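PDB 5VYM: beta-galactosidase BgaB from Bifidobacterium adolescentis, which hydrolyses terminal non-reducing beta-D-galactose residues of galactooligosaccharides, acting best on Gal(beta1-4)Gal and oligosaccharides that contain it. Local coordinates for residues F11-E14 and S15-T19. Numbering follows the deposited sequence.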
ATOM      1  N   PHE B  11      15.704 -15.003  -0.298  1.00 30.03           N
ATOM      2  CA  PHE B  11      16.595 -15.280   0.821  1.00 30.50           C
ATOM      3  C   PHE B  11      17.215 -13.981   1.314  1.00 31.76           C
ATOM      4  O   PHE B  11      17.817 -13.236   0.532  1.00 35.66           O
ATOM      5  CB  PHE B  11      17.690 -16.271   0.422  1.00 34.55           C
ATOM      6  CG  PHE B  11      18.773 -16.419   1.449  1.00 40.84           C
ATOM      7  CD1 PHE B  11      18.503 -16.999   2.678  1.00 38.70           C
ATOM      8  CD2 PHE B  11      20.059 -15.978   1.188  1.00 42.97           C
ATOM      9  CE1 PHE B  11      19.496 -17.135   3.631  1.00 41.07           C
ATOM     10  CE2 PHE B  11      21.059 -16.113   2.136  1.00 52.39           C
ATOM     11  CZ  PHE B  11      20.776 -16.692   3.359  1.00 47.36           C
ATOM     12  N   SER B  12      17.069 -13.715   2.610  1.00 21.32           N
ATOM     13  CA  SER B  12      17.615 -12.527   3.256  1.00 27.99           C
ATOM     14  C   SER B  12      18.691 -12.966   4.241  1.00 32.78           C
ATOM     15  O   SER B  12      18.385 -13.586   5.263  1.00 36.35           O
ATOM     16  CB  SER B  12      16.517 -11.738   3.964  1.00 33.17           C
ATOM     17  OG  SER B  12      17.073 -10.756   4.822  1.00 42.25           O
ATOM     18  N   ALA B  13      19.948 -12.644   3.928  1.00 32.12           N
ATOM     19  CA  ALA B  13      21.046 -12.999   4.823  1.00 38.95           C
ATOM     20  C   ALA B  13      20.892 -12.325   6.180  1.00 37.17           C
ATOM     21  O   ALA B  13      21.164 -12.938   7.220  1.00 35.59           O
ATOM     22  CB  ALA B  13      22.386 -12.628   4.187  1.00 26.37           C
ATOM     23  N   GLU B  14      20.455 -11.063   6.191  1.00 32.88           N
ATOM     24  CA  GLU B  14      20.244 -10.367   7.455  1.00 32.12           C
ATOM     25  C   GLU B  14      19.185 -11.066   8.298  1.00 39.37           C
ATOM     26  O   GLU B  14      19.314 -11.149   9.525  1.00 43.20           O
ATOM     27  CB  GLU B  14      19.851  -8.910   7.195  1.00 34.15           C
ATOM     28  CG  GLU B  14      20.935  -8.071   6.529  1.00 51.76           C
ATOM     29  CD  GLU B  14      20.902  -8.157   5.013  1.00 66.77           C
ATOM     30  OE1 GLU B  14      21.367  -7.203   4.353  1.00 72.88           O
ATOM     31  OE2 GLU B  14      20.408  -9.172   4.480  1.00 66.14           O
ATOM     32  N   SER B  15      18.133 -11.583   7.658  1.00 39.08           N
ATOM     33  CA  SER B  15      17.111 -12.318   8.398  1.00 37.59           C
ATOM     34  C   SER B  15      17.677 -13.606   8.985  1.00 37.98           C
ATOM     35  O   SER B  15      17.295 -14.013  10.090  1.00 32.82           O
ATOM     36  CB  SER B  15      15.916 -12.619   7.492  1.00 34.47           C
ATOM     37  OG  SER B  15      15.330 -11.422   7.010  1.00 42.73           O
ATOM     38  N   GLU B  16      18.591 -14.259   8.262  1.00 34.08           N
ATOM     39  CA  GLU B  16      19.238 -15.453   8.795  1.00 35.75           C
ATOM     40  C   GLU B  16      20.138 -15.111   9.976  1.00 31.83           C
ATOM     41  O   GLU B  16      20.256 -15.898  10.923  1.00 38.88           O
ATOM     42  CB  GLU B  16      20.031 -16.156   7.693  1.00 35.66           C
ATOM     43  CG  GLU B  16      20.812 -17.384   8.155  1.00 47.69           C
ATOM     44  CD  GLU B  16      19.918 -18.525   8.620  1.00 59.21           C
ATOM     45  OE1 GLU B  16      18.694 -18.482   8.370  1.00 55.84           O
ATOM     46  OE2 GLU B  16      20.447 -19.474   9.240  1.00 60.35           O
ATOM     47  N   TRP B  17      20.778 -13.940   9.941  1.00 35.66           N
ATOM     48  CA  TRP B  17      21.580 -13.498  11.079  1.00 32.55           C
ATOM     49  C   TRP B  17      20.707 -13.305  12.313  1.00 36.75           C
ATOM     50  O   TRP B  17      21.061 -13.743  13.413  1.00 44.94           O
ATOM     51  CB  TRP B  17      22.316 -12.205  10.732  1.00 36.14           C
ATOM     52  CG  TRP B  17      23.203 -12.310   9.528  1.00 40.63           C
ATOM     53  CD1 TRP B  17      23.678 -13.453   8.952  1.00 39.72           C
ATOM     54  CD2 TRP B  17      23.717 -11.224   8.747  1.00 30.05           C
ATOM     55  NE1 TRP B  17      24.457 -13.145   7.863  1.00 33.35           N
ATOM     56  CE2 TRP B  17      24.496 -11.784   7.716  1.00 26.04           C
ATOM     57  CE3 TRP B  17      23.594  -9.834   8.822  1.00 33.96           C
ATOM     58  CZ2 TRP B  17      25.149 -11.001   6.767  1.00 25.90           C
ATOM     59  CZ3 TRP B  17      24.242  -9.059   7.878  1.00 33.92           C
ATOM     60  CH2 TRP B  17      25.010  -9.644   6.864  1.00 26.69           C
ATOM     61  N   ALA B  18      19.556 -12.648  12.146  1.00 33.24           N
ATOM     62  CA  ALA B  18      18.626 -12.496  13.260  1.00 40.61           C
ATOM     63  C   ALA B  18      18.110 -13.845  13.741  1.00 37.25           C
ATOM     64  O   ALA B  18      17.806 -14.007  14.928  1.00 41.06           O
ATOM     65  CB  ALA B  18      17.461 -11.591  12.856  1.00 26.71           C
ATOM     66  N   THR B  19      18.004 -14.821  12.837  1.00 38.46           N
ATOM     67  CA  THR B  19      17.605 -16.168  13.231  1.00 37.04           C
ATOM     68  C   THR B  19      18.653 -16.809  14.133  1.00 39.29           C
ATOM     69  O   THR B  19      18.324 -17.405  15.166  1.00 40.73           O
ATOM     70  CB  THR B  19      17.369 -17.023  11.983  1.00 43.64           C
ATOM     71  OG1 THR B  19      16.082 -16.719  11.430  1.00 41.91           O
ATOM     72  CG2 THR B  19      17.449 -18.505  12.314  1.00 48.19           C
TER
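Trp17 reaches back along the helix and lays its indole over Ala13 and Glu14. Its CB passes the carbonyl of Glu14. The torsion chi1 of -57° sets CG beside the backbone N and turns the ring toward the preceding turn. The five-membered part then lies over the Ala13 carbonyl. That oxygen sits above one ring face, toward the rim, with CG and CD1 each 3.1 Å from Ala13 O. The same oxygen accepts the helical bond from Trp17 N at 2.9 Å. NE1 also passes Ala13 O, but its angle is too poor for a hydrogen bond. CD2 and CE2 pass this oxygen too. CE3 lies by CG and CA of Glu14, with CA over the same face. CZ2 meets the methyl of Ala13, 4.1 Å from Ala13 CB. CZ3 meets the CG methylene of Glu14 at 3.7 Å. The Glu14 side chain runs alongside the indole in the same direction, its carboxylate plane 45° from the ring.

Around the helix, Ser12 and Ser15 join through their hydroxyls. Ser12 OG and Ser15 OG are 2.9 Å apart and hydrogen-bonded, and either may be the donor. Ser15 OG also bonds Ile71 N, so this buried hydroxyl has two partners and ties the first turn to the 69-71 loop. Ser12 O accepts Glu16 N at 3.1 Å. Glu16 CB lies obliquely near the Phe11 ring, 4.2 Å from Phe11 CE1. Glu16 OE1 is hydrogen-bonded to Trp32 N, near the start of helix 31-44.

Phe11 ends strand 7-11 of the parallel sheet. Ser12 is the N-cap of helix 13-20. The arrangement is a strand-to-helix junction at the carboxyl end of a parallel strand in the beta-galactosidase trimerisation domain, as in the alpha/beta fold of glutaminase-I-like domains.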